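Putative P450-like enzyme (Streptomyces himastatinicus ATCC 53653, PDB 5Z9J) binds heme b and probably works as a cytochrome P450 monooxygenase in bacterial secondary metabolism. Local coordinates at residues A[9-18]-A[379-388]; A[119-127]-A[389-397]. All coordinates share one frame; numbering follows the deposited sequence.

How the contacts relate
Contact 1 is largely buried, whereas contact 2 is partly buried and reaches the surface at its outer end. Contact 1 sets the N-terminal loop 9-18 against 379-388. Contact 2 pairs strand 122-124 with strand 394-396. Strand 380-381 pairs with the start of 389-397, which then turns a corner at A391 into the sheet of contact 2. The contacts meet where T380 O accepts a probable hydrogen bond from A391 N. Contact 1 has a cluster of several rings, a histidine-to-carbonyl bond and waters bridging the N-terminal loop to 379-388. Contact 2 has regular backbone bonds, one phenylalanine facing a valine methyl, aliphatic packing and an aspartate at a helix start. Helix 240-255 touches side chains of both.

Contact 1: residues A[9-18]-A[379-388]; sequences WEFHPGHFWM and PTFLQVVDAS. With TAM (tris(hydroxyethyl)aminomethane), chain F.
An aromatic cluster of W9, F11 and F381 joins the N-terminal loop to the C-terminal beta hairpin of this P450 fold. The turn of this hairpin lies near the heme and probably corresponds to the sixth substrate recognition site of P450s. The edge of F11 points at the face of F381, with centroids 5.2 Å apart. W9 CB lies 3.8 Å from F381 CE1. At the turn, H15 NE2 donates to V385 O at 2.8 Å, with an N-H...O angle of 158°. H15 CE1 comes within 3.0 Å of A387 O. Both carbonyl oxygens sit at the ring edge. W17 CZ2, toward the rim, and H12 CB, over the centre, lie against opposite faces of the H15 ring and help fix its rotation. The H12 CG is anti to the backbone N (chi1 -164°), which carries the ring over V385. V385 CG2 makes a CH-pi contact over one ring face, 3.9 Å from the centroid. In the ring plane, H12 ND1 accepts from G14 N at 2.9 Å, while H12 NE2 is hydrogen-bonded to E167 OE2. With an alanine here, G14 N would probably lose its acceptor, E167 this partner, and V385 CG2 its ring face. V385 CG2 also reaches C5 of the bound tris(hydroxyethyl)aminomethane at 3.5 Å. Beside the F381 ring, one water accepts from F381 N and donates to E10 O.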
loop_
_atom_site.group_PDB
_atom_site.type_symbol
_atom_site.label_atom_id
_atom_site.label_comp_id
_atom_site.label_asym_id
_atom_site.label_seq_id
_atom_site.Cartn_x
_atom_site.Cartn_y
_atom_site.Cartn_z
ATOM N N TRP A 9 16.142 -12.121 9.179
ATOM C CA TRP A 9 15.488 -10.815 9.277
ATOM C C TRP A 9 14.345 -10.722 10.317
ATOM O O TRP A 9 13.537 -11.647 10.430
ATOM C CB TRP A 9 14.972 -10.468 7.889
ATOM C CG TRP A 9 16.018 -10.049 6.900
ATOM C CD1 TRP A 9 17.177 -9.374 7.167
ATOM C CD2 TRP A 9 15.977 -10.223 5.472
ATOM N NE1 TRP A 9 17.857 -9.108 5.997
ATOM C CE2 TRP A 9 17.145 -9.623 4.943
ATOM C CE3 TRP A 9 15.066 -10.819 4.591
ATOM C CZ2 TRP A 9 17.434 -9.625 3.578
ATOM C CZ3 TRP A 9 15.346 -10.806 3.229
ATOM C CH2 TRP A 9 16.518 -10.216 2.736
ATOM N N GLU A 10 14.210 -9.579 11.003
ATOM C CA GLU A 10 13.231 -9.518 12.100
ATOM C C GLU A 10 11.813 -9.154 11.624
ATOM O O GLU A 10 11.303 -8.044 11.862
ATOM C CB GLU A 10 13.684 -8.512 13.168
ATOM C CG GLU A 10 14.857 -8.991 14.059
ATOM C CD GLU A 10 14.638 -10.330 14.739
ATOM O OE1 GLU A 10 13.478 -10.699 15.031
ATOM O OE2 GLU A 10 15.660 -10.993 15.023
ATOM N N PHE A 11 11.162 -10.112 10.974
ATOM C CA PHE A 11 9.801 -9.898 10.486
ATOM C C PHE A 11 8.802 -9.771 11.644
ATOM O O PHE A 11 9.044 -10.260 12.766
ATOM C CB PHE A 11 9.348 -11.071 9.587
ATOM C CG PHE A 11 10.305 -11.430 8.480
ATOM C CD1 PHE A 11 10.437 -10.622 7.378
ATOM C CD2 PHE A 11 11.024 -12.628 8.518
ATOM C CE1 PHE A 11 11.302 -10.961 6.336
ATOM C CE2 PHE A 11 11.876 -12.970 7.479
ATOM C CZ PHE A 11 12.008 -12.117 6.384
ATOM N N HIS A 12 7.641 -9.201 11.340
ATOM C CA HIS A 12 6.478 -9.340 12.227
ATOM C C HIS A 12 6.338 -10.807 12.604
ATOM O O HIS A 12 6.426 -11.660 11.733
ATOM C CB HIS A 12 5.205 -8.912 11.521
ATOM C CG HIS A 12 4.058 -8.662 12.440
ATOM N ND1 HIS A 12 3.356 -9.685 13.049
ATOM C CD2 HIS A 12 3.441 -7.510 12.799
ATOM C CE1 HIS A 12 2.398 -9.163 13.793
ATOM N NE2 HIS A 12 2.424 -7.849 13.651
ATOM N N PRO A 13 6.132 -11.093 13.900
ATOM C CA PRO A 13 6.043 -12.487 14.368
ATOM C C PRO A 13 4.866 -13.240 13.747
ATOM O O PRO A 13 4.892 -14.464 13.663
ATOM C CB PRO A 13 5.872 -12.351 15.879
ATOM C CG PRO A 13 5.488 -10.913 16.134
ATOM C CD PRO A 13 6.069 -10.111 15.002
ATOM N N GLY A 14 3.842 -12.520 13.317
ATOM C CA GLY A 14 2.709 -13.149 12.666
ATOM C C GLY A 14 2.971 -13.587 11.232
ATOM O O GLY A 14 2.157 -14.317 10.655
ATOM N N HIS A 15 4.070 -13.119 10.631
ATOM C CA HIS A 15 4.313 -13.406 9.216
ATOM C C HIS A 15 5.115 -14.680 8.988
ATOM O O HIS A 15 6.241 -14.634 8.495
ATOM C CB HIS A 15 5.030 -12.273 8.542
ATOM C CG HIS A 15 4.237 -11.000 8.534
ATOM N ND1 HIS A 15 4.745 -9.809 8.071
ATOM C CD2 HIS A 15 2.981 -10.730 8.962
ATOM C CE1 HIS A 15 3.827 -8.865 8.184
ATOM N NE2 HIS A 15 2.752 -9.392 8.744
ATOM N N PHE A 16 4.497 -15.801 9.317
ATOM C CA PHE A 16 5.176 -17.084 9.244
ATOM C C PHE A 16 5.689 -17.396 7.828
ATOM O O PHE A 16 6.678 -18.148 7.671
ATOM C CB PHE A 16 4.232 -18.213 9.739
ATOM C CG PHE A 16 2.938 -18.307 8.962
ATOM C CD1 PHE A 16 2.875 -19.042 7.801
ATOM C CD2 PHE A 16 1.798 -17.624 9.384
ATOM C CE1 PHE A 16 1.713 -19.095 7.084
ATOM C CE2 PHE A 16 0.626 -17.695 8.677
ATOM C CZ PHE A 16 0.587 -18.410 7.524
ATOM N N TRP A 17 4.999 -16.921 6.797
ATOM C CA TRP A 17 5.417 -17.245 5.429
ATOM C C TRP A 17 6.787 -16.665 5.071
ATOM O O TRP A 17 7.480 -17.185 4.201
ATOM C CB TRP A 17 4.361 -16.806 4.426
ATOM C CG TRP A 17 4.038 -15.310 4.481
ATOM C CD1 TRP A 17 4.613 -14.327 3.745
ATOM C CD2 TRP A 17 3.070 -14.664 5.330
ATOM N NE1 TRP A 17 4.072 -13.101 4.069
ATOM C CE2 TRP A 17 3.129 -13.282 5.042
ATOM C CE3 TRP A 17 2.158 -15.120 6.295
ATOM C CZ2 TRP A 17 2.301 -12.350 5.690
ATOM C CZ3 TRP A 17 1.341 -14.176 6.951
ATOM C CH2 TRP A 17 1.427 -12.810 6.639
ATOM N N MET A 18 7.160 -15.547 5.716
ATOM C CA MET A 18 8.485 -14.959 5.536
ATOM C C MET A 18 9.635 -15.785 6.125
ATOM O O MET A 18 10.794 -15.596 5.752
ATOM C CB MET A 18 8.503 -13.538 6.141
ATOM C CG MET A 18 7.478 -12.640 5.463
ATOM S SD MET A 18 7.704 -12.538 3.666
ATOM C CE MET A 18 9.390 -11.917 3.610
ATOM N N PRO A 379 18.320 -3.827 9.052
ATOM C CA PRO A 379 17.055 -3.118 8.885
ATOM C C PRO A 379 16.034 -3.495 9.957
ATOM O O PRO A 379 16.179 -4.533 10.633
ATOM C CB PRO A 379 16.546 -3.593 7.528
ATOM C CG PRO A 379 17.208 -5.028 7.343
ATOM C CD PRO A 379 18.501 -4.953 8.110
ATOM N N THR A 380 15.052 -2.616 10.175
ATOM C CA THR A 380 13.863 -2.995 10.938
ATOM C C THR A 380 12.673 -3.045 9.999
ATOM O O THR A 380 12.668 -2.395 8.944
ATOM C CB THR A 380 13.526 -2.086 12.089
ATOM O OG1 THR A 380 13.212 -0.793 11.570
ATOM C CG2 THR A 380 14.663 -1.997 13.033
ATOM N N PHE A 381 11.709 -3.889 10.361
ATOM C CA PHE A 381 10.498 -4.053 9.596
ATOM C C PHE A 381 9.353 -3.276 10.187
ATOM O O PHE A 381 9.296 -3.031 11.409
ATOM C CB PHE A 381 10.190 -5.551 9.466
ATOM C CG PHE A 381 11.180 -6.228 8.594
ATOM C CD1 PHE A 381 12.433 -6.541 9.083
ATOM C CD2 PHE A 381 10.939 -6.360 7.244
ATOM C CE1 PHE A 381 13.395 -7.085 8.260
ATOM C CE2 PHE A 381 11.907 -6.900 6.407
ATOM C CZ PHE A 381 13.127 -7.250 6.917
ATOM N N LEU A 382 8.452 -2.862 9.315
ATOM C CA LEU A 382 7.328 -2.025 9.722
ATOM C C LEU A 382 6.425 -2.787 10.706
ATOM O O LEU A 382 6.106 -3.975 10.519
ATOM C CB LEU A 382 6.558 -1.540 8.507
ATOM C CG LEU A 382 5.437 -0.538 8.780
ATOM C CD1 LEU A 382 6.071 0.740 9.270
ATOM C CD2 LEU A 382 4.656 -0.259 7.505
ATOM N N GLN A 383 6.115 -2.109 11.807
ATOM C CA GLN A 383 5.396 -2.689 12.941
ATOM C C GLN A 383 3.887 -2.729 12.702
ATOM O O GLN A 383 3.100 -2.383 13.568
ATOM C CB GLN A 383 5.684 -1.827 14.175
ATOM C CG GLN A 383 7.163 -1.755 14.494
ATOM C CD GLN A 383 7.718 -3.105 14.848
ATOM O OE1 GLN A 383 7.470 -3.614 15.940
ATOM N NE2 GLN A 383 8.414 -3.728 13.901
ATOM N N VAL A 384 3.488 -3.208 11.534
ATOM C CA VAL A 384 2.092 -3.217 11.173
ATOM C C VAL A 384 1.753 -4.560 10.559
ATOM O O VAL A 384 2.399 -4.952 9.594
ATOM C CB VAL A 384 1.796 -2.107 10.175
ATOM C CG1 VAL A 384 0.364 -2.175 9.755
ATOM C CG2 VAL A 384 2.115 -0.733 10.796
ATOM N N VAL A 385 0.717 -5.218 11.065
ATOM C CA VAL A 385 0.510 -6.621 10.746
ATOM C C VAL A 385 0.117 -6.834 9.271
ATOM O O VAL A 385 0.407 -7.905 8.712
ATOM C CB VAL A 385 -0.525 -7.275 11.701
ATOM C CG1 VAL A 385 -1.947 -6.755 11.440
ATOM C CG2 VAL A 385 -0.461 -8.794 11.587
ATOM N N ASP A 386 -0.526 -5.855 8.613
ATOM C CA ASP A 386 -0.949 -6.121 7.232
ATOM C C ASP A 386 0.084 -5.678 6.203
ATOM O O ASP A 386 -0.164 -5.636 5.018
ATOM C CB ASP A 386 -2.356 -5.538 6.946
ATOM C CG ASP A 386 -2.467 -4.042 7.213
ATOM O OD1 ASP A 386 -1.637 -3.491 7.971
ATOM O OD2 ASP A 386 -3.435 -3.429 6.715
ATOM N N ALA A 387 1.283 -5.410 6.680
ATOM C CA ALA A 387 2.385 -4.988 5.837
ATOM C C ALA A 387 3.645 -5.796 6.079
ATOM O O ALA A 387 4.078 -5.981 7.228
ATOM C CB ALA A 387 2.691 -3.479 6.046
ATOM N N SER A 388 4.253 -6.228 4.981
ATOM C CA SER A 388 5.482 -6.920 5.077
ATOM C C SER A 388 6.558 -6.075 4.364
ATOM O O SER A 388 6.730 -6.124 3.135
ATOM C CB SER A 388 5.285 -8.322 4.468
ATOM O OG SER A 388 6.477 -9.041 4.411
HETATM C C TAM F . -2.229 -14.211 12.405
HETATM C C1 TAM F . -2.293 -15.766 12.687
HETATM C C2 TAM F . -0.930 -13.580 12.936
HETATM C C3 TAM F . -2.366 -13.954 10.877
HETATM C C4 TAM F . -0.904 -16.378 12.897
HETATM C C5 TAM F . -0.966 -12.089 12.633
HETATM C C6 TAM F . -1.410 -14.788 9.995
HETATM N N TAM F . -3.355 -13.542 13.049
HETATM O O4 TAM F . -0.579 -16.405 14.274
HETATM O O5 TAM F . -2.332 -11.661 12.770
HETATM O O6 TAM F . -0.087 -14.334 10.191
HETATM O O HOH W 1 11.883 -5.404 12.737
HETATM O O HOH W 2 15.898 -7.337 10.885
HETATM O O HOH W 3 5.040 -11.169 2.287
#

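Contact 2: residues A[119-127]-A[389-397]; sequences GKSQFDLVA and GVATLPVVT
F123 and V395 form the tight centre of this contact. V395 CG2 sits over the middle of the F123 ring, 3.7 Å from the centroid and 12° off the ring normal. The F123 CG lies between its backbone N and carbonyl carbon (chi1 59°), which turns one face of the ring to V395 CG2. Their backbones are a hydrogen-bonded antiparallel pair, with V395 N 2.6 Å from F123 O. L125 CB packs on V395 CG1, and L125 CD2 meets L393 CD2 at 4.0 Å. The two strands, with strand 372-373, make a three-stranded antiparallel sheet, probably the beta-3 sheet of the P450 fold. Where strand 122-124 passes into helix 125-130, D124 is the N-cap. Its OD1 accepts from L393 N (2.5 Å, short as modelled) and from V126 N (3.0 Å), from opposite faces of the carboxylate plane. V126 CG2 lies against L393 CB and V390 CG2. The outer end is looser. Q122 is exposed, and its CG is 4.3 Å from V396 CG2. S121 is also exposed, yet its backbone O accepts from T397 N at 2.9 Å. The T397 hydroxyl adds a weak bond to the same oxygen.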
loop_
_atom_site.group_PDB
_atom_site.type_symbol
_atom_site.label_atom_id
_atom_site.label_comp_id
_atom_site.label_asym_id
_atom_site.label_seq_id
_atom_site.Cartn_x
_atom_site.Cartn_y
_atom_site.Cartn_z
ATOM N N GLY A 119 26.979 13.850 0.678
ATOM C CA GLY A 119 28.077 13.890 1.641
ATOM C C GLY A 119 28.138 12.724 2.629
ATOM O O GLY A 119 29.116 12.565 3.392
ATOM N N LYS A 120 27.046 11.966 2.658
ATOM C CA LYS A 120 26.846 10.866 3.597
ATOM C C LYS A 120 27.255 9.490 3.083
ATOM O O LYS A 120 26.721 8.987 2.101
ATOM C CB LYS A 120 25.374 10.852 4.022
ATOM C CG LYS A 120 24.946 12.103 4.844
ATOM C CD LYS A 120 23.442 12.079 5.189
ATOM C CE LYS A 120 23.050 13.168 6.207
ATOM N NZ LYS A 120 23.453 14.553 5.845
ATOM N N SER A 121 28.191 8.869 3.782
ATOM C CA SER A 121 28.652 7.539 3.414
ATOM C C SER A 121 27.759 6.452 4.026
ATOM O O SER A 121 27.776 5.288 3.592
ATOM C CB SER A 121 30.096 7.376 3.843
ATOM O OG SER A 121 30.180 7.163 5.231
ATOM N N GLN A 122 26.967 6.846 5.028
ATOM C CA GLN A 122 26.060 5.937 5.733
ATOM C C GLN A 122 24.759 6.654 5.952
ATOM O O GLN A 122 24.783 7.820 6.356
ATOM C CB GLN A 122 26.625 5.514 7.087
ATOM C CG GLN A 122 27.953 4.832 7.016
ATOM C CD GLN A 122 28.557 4.634 8.386
ATOM O OE1 GLN A 122 28.615 5.564 9.188
ATOM N NE2 GLN A 122 29.045 3.432 8.650
ATOM N N PHE A 123 23.635 5.999 5.658
ATOM C CA PHE A 123 22.330 6.612 5.927
ATOM C C PHE A 123 21.165 5.638 5.873
ATOM O O PHE A 123 21.335 4.434 5.544
ATOM C CB PHE A 123 22.080 7.771 4.959
ATOM C CG PHE A 123 22.094 7.374 3.507
ATOM C CD1 PHE A 123 20.915 7.110 2.845
ATOM C CD2 PHE A 123 23.287 7.286 2.804
ATOM C CE1 PHE A 123 20.922 6.743 1.504
ATOM C CE2 PHE A 123 23.291 6.940 1.475
ATOM C CZ PHE A 123 22.102 6.665 0.827
ATOM N N ASP A 124 19.983 6.124 6.250
ATOM C CA ASP A 124 18.776 5.296 6.117
ATOM C C ASP A 124 18.069 5.542 4.799
ATOM O O ASP A 124 17.462 6.608 4.569
ATOM C CB ASP A 124 17.802 5.505 7.280
ATOM C CG ASP A 124 16.519 4.667 7.156
ATOM O OD1 ASP A 124 16.466 3.681 6.393
ATOM O OD2 ASP A 124 15.562 4.985 7.886
ATOM N N LEU A 125 18.152 4.533 3.950
ATOM C CA LEU A 125 17.560 4.569 2.613
ATOM C C LEU A 125 16.064 4.841 2.642
ATOM O O LEU A 125 15.530 5.497 1.747
ATOM C CB LEU A 125 17.808 3.242 1.890
ATOM C CG LEU A 125 17.451 3.237 0.398
ATOM C CD1 LEU A 125 18.298 4.254 -0.361
ATOM C CD2 LEU A 125 17.618 1.867 -0.223
ATOM N N VAL A 126 15.367 4.301 3.642
ATOM C CA VAL A 126 13.931 4.566 3.749
ATOM C C VAL A 126 13.698 6.043 4.090
ATOM O O VAL A 126 13.009 6.809 3.380
ATOM C CB VAL A 126 13.265 3.665 4.830
ATOM C CG1 VAL A 126 11.803 3.983 4.939
ATOM C CG2 VAL A 126 13.451 2.192 4.464
ATOM N N ALA A 127 14.294 6.477 5.177
ATOM C CA ALA A 127 14.034 7.853 5.624
ATOM C C ALA A 127 14.580 8.899 4.638
ATOM O O ALA A 127 14.014 9.981 4.491
ATOM C CB ALA A 127 14.616 8.078 6.996
ATOM N N GLY A 389 7.323 -5.312 5.143
ATOM C CA GLY A 389 8.377 -4.512 4.548
ATOM C C GLY A 389 9.252 -3.819 5.574
ATOM O O GLY A 389 8.926 -3.846 6.748
ATOM N N VAL A 390 10.350 -3.206 5.124
ATOM C CA VAL A 390 11.328 -2.611 6.019
ATOM C C VAL A 390 10.857 -1.188 6.382
ATOM O O VAL A 390 10.257 -0.546 5.555
ATOM C CB VAL A 390 12.729 -2.553 5.394
ATOM C CG1 VAL A 390 13.280 -3.997 5.099
ATOM C CG2 VAL A 390 12.738 -1.705 4.141
ATOM N N ALA A 391 11.020 -0.802 7.643
ATOM C CA ALA A 391 10.754 0.577 8.111
ATOM C C ALA A 391 12.024 1.440 8.128
ATOM O O ALA A 391 11.978 2.685 7.992
ATOM C CB ALA A 391 10.131 0.540 9.503
ATOM N N THR A 392 13.152 0.762 8.292
ATOM C CA THR A 392 14.476 1.382 8.326
ATOM C C THR A 392 15.407 0.561 7.504
ATOM O O THR A 392 15.419 -0.681 7.634
ATOM C CB THR A 392 15.071 1.426 9.756
ATOM O OG1 THR A 392 15.203 0.072 10.254
ATOM C CG2 THR A 392 14.204 2.183 10.675
ATOM N N LEU A 393 16.201 1.200 6.652
ATOM C CA LEU A 393 17.218 0.427 5.949
ATOM C C LEU A 393 18.525 1.183 5.899
ATOM O O LEU A 393 18.811 1.873 4.898
ATOM C CB LEU A 393 16.740 0.048 4.541
ATOM C CG LEU A 393 17.679 -0.817 3.698
ATOM C CD1 LEU A 393 18.130 -2.097 4.408
ATOM C CD2 LEU A 393 16.986 -1.124 2.368
ATOM N N PRO A 394 19.342 1.053 6.956
ATOM C CA PRO A 394 20.683 1.639 6.941
ATOM C C PRO A 394 21.525 1.086 5.820
ATOM O O PRO A 394 21.622 -0.165 5.642
ATOM C CB PRO A 394 21.285 1.233 8.288
ATOM C CG PRO A 394 20.145 0.965 9.141
ATOM C CD PRO A 394 19.057 0.405 8.239
ATOM N N VAL A 395 22.072 1.998 5.027
ATOM C CA VAL A 395 22.937 1.591 3.944
ATOM C C VAL A 395 24.304 2.253 4.037
ATOM O O VAL A 395 24.467 3.310 4.689
ATOM C CB VAL A 395 22.303 1.878 2.588
ATOM C CG1 VAL A 395 21.129 0.926 2.346
ATOM C CG2 VAL A 395 21.895 3.344 2.498
ATOM N N VAL A 396 25.295 1.581 3.463
ATOM C CA VAL A 396 26.628 2.139 3.379
ATOM C C VAL A 396 27.084 2.184 1.920
ATOM O O VAL A 396 26.788 1.283 1.142
ATOM C CB VAL A 396 27.641 1.318 4.221
ATOM C CG1 VAL A 396 27.614 -0.141 3.810
ATOM C CG2 VAL A 396 29.032 1.878 4.064
ATOM N N THR A 397 27.788 3.251 1.564
ATOM C CA THR A 397 28.410 3.398 0.258
ATOM C C THR A 397 29.911 3.269 0.447
ATOM O O THR A 397 30.619 2.789 -0.435
ATOM C CB THR A 397 28.091 4.755 -0.410
ATOM O OG1 THR A 397 28.647 5.809 0.380
ATOM C CG2 THR A 397 26.593 4.957 -0.534
#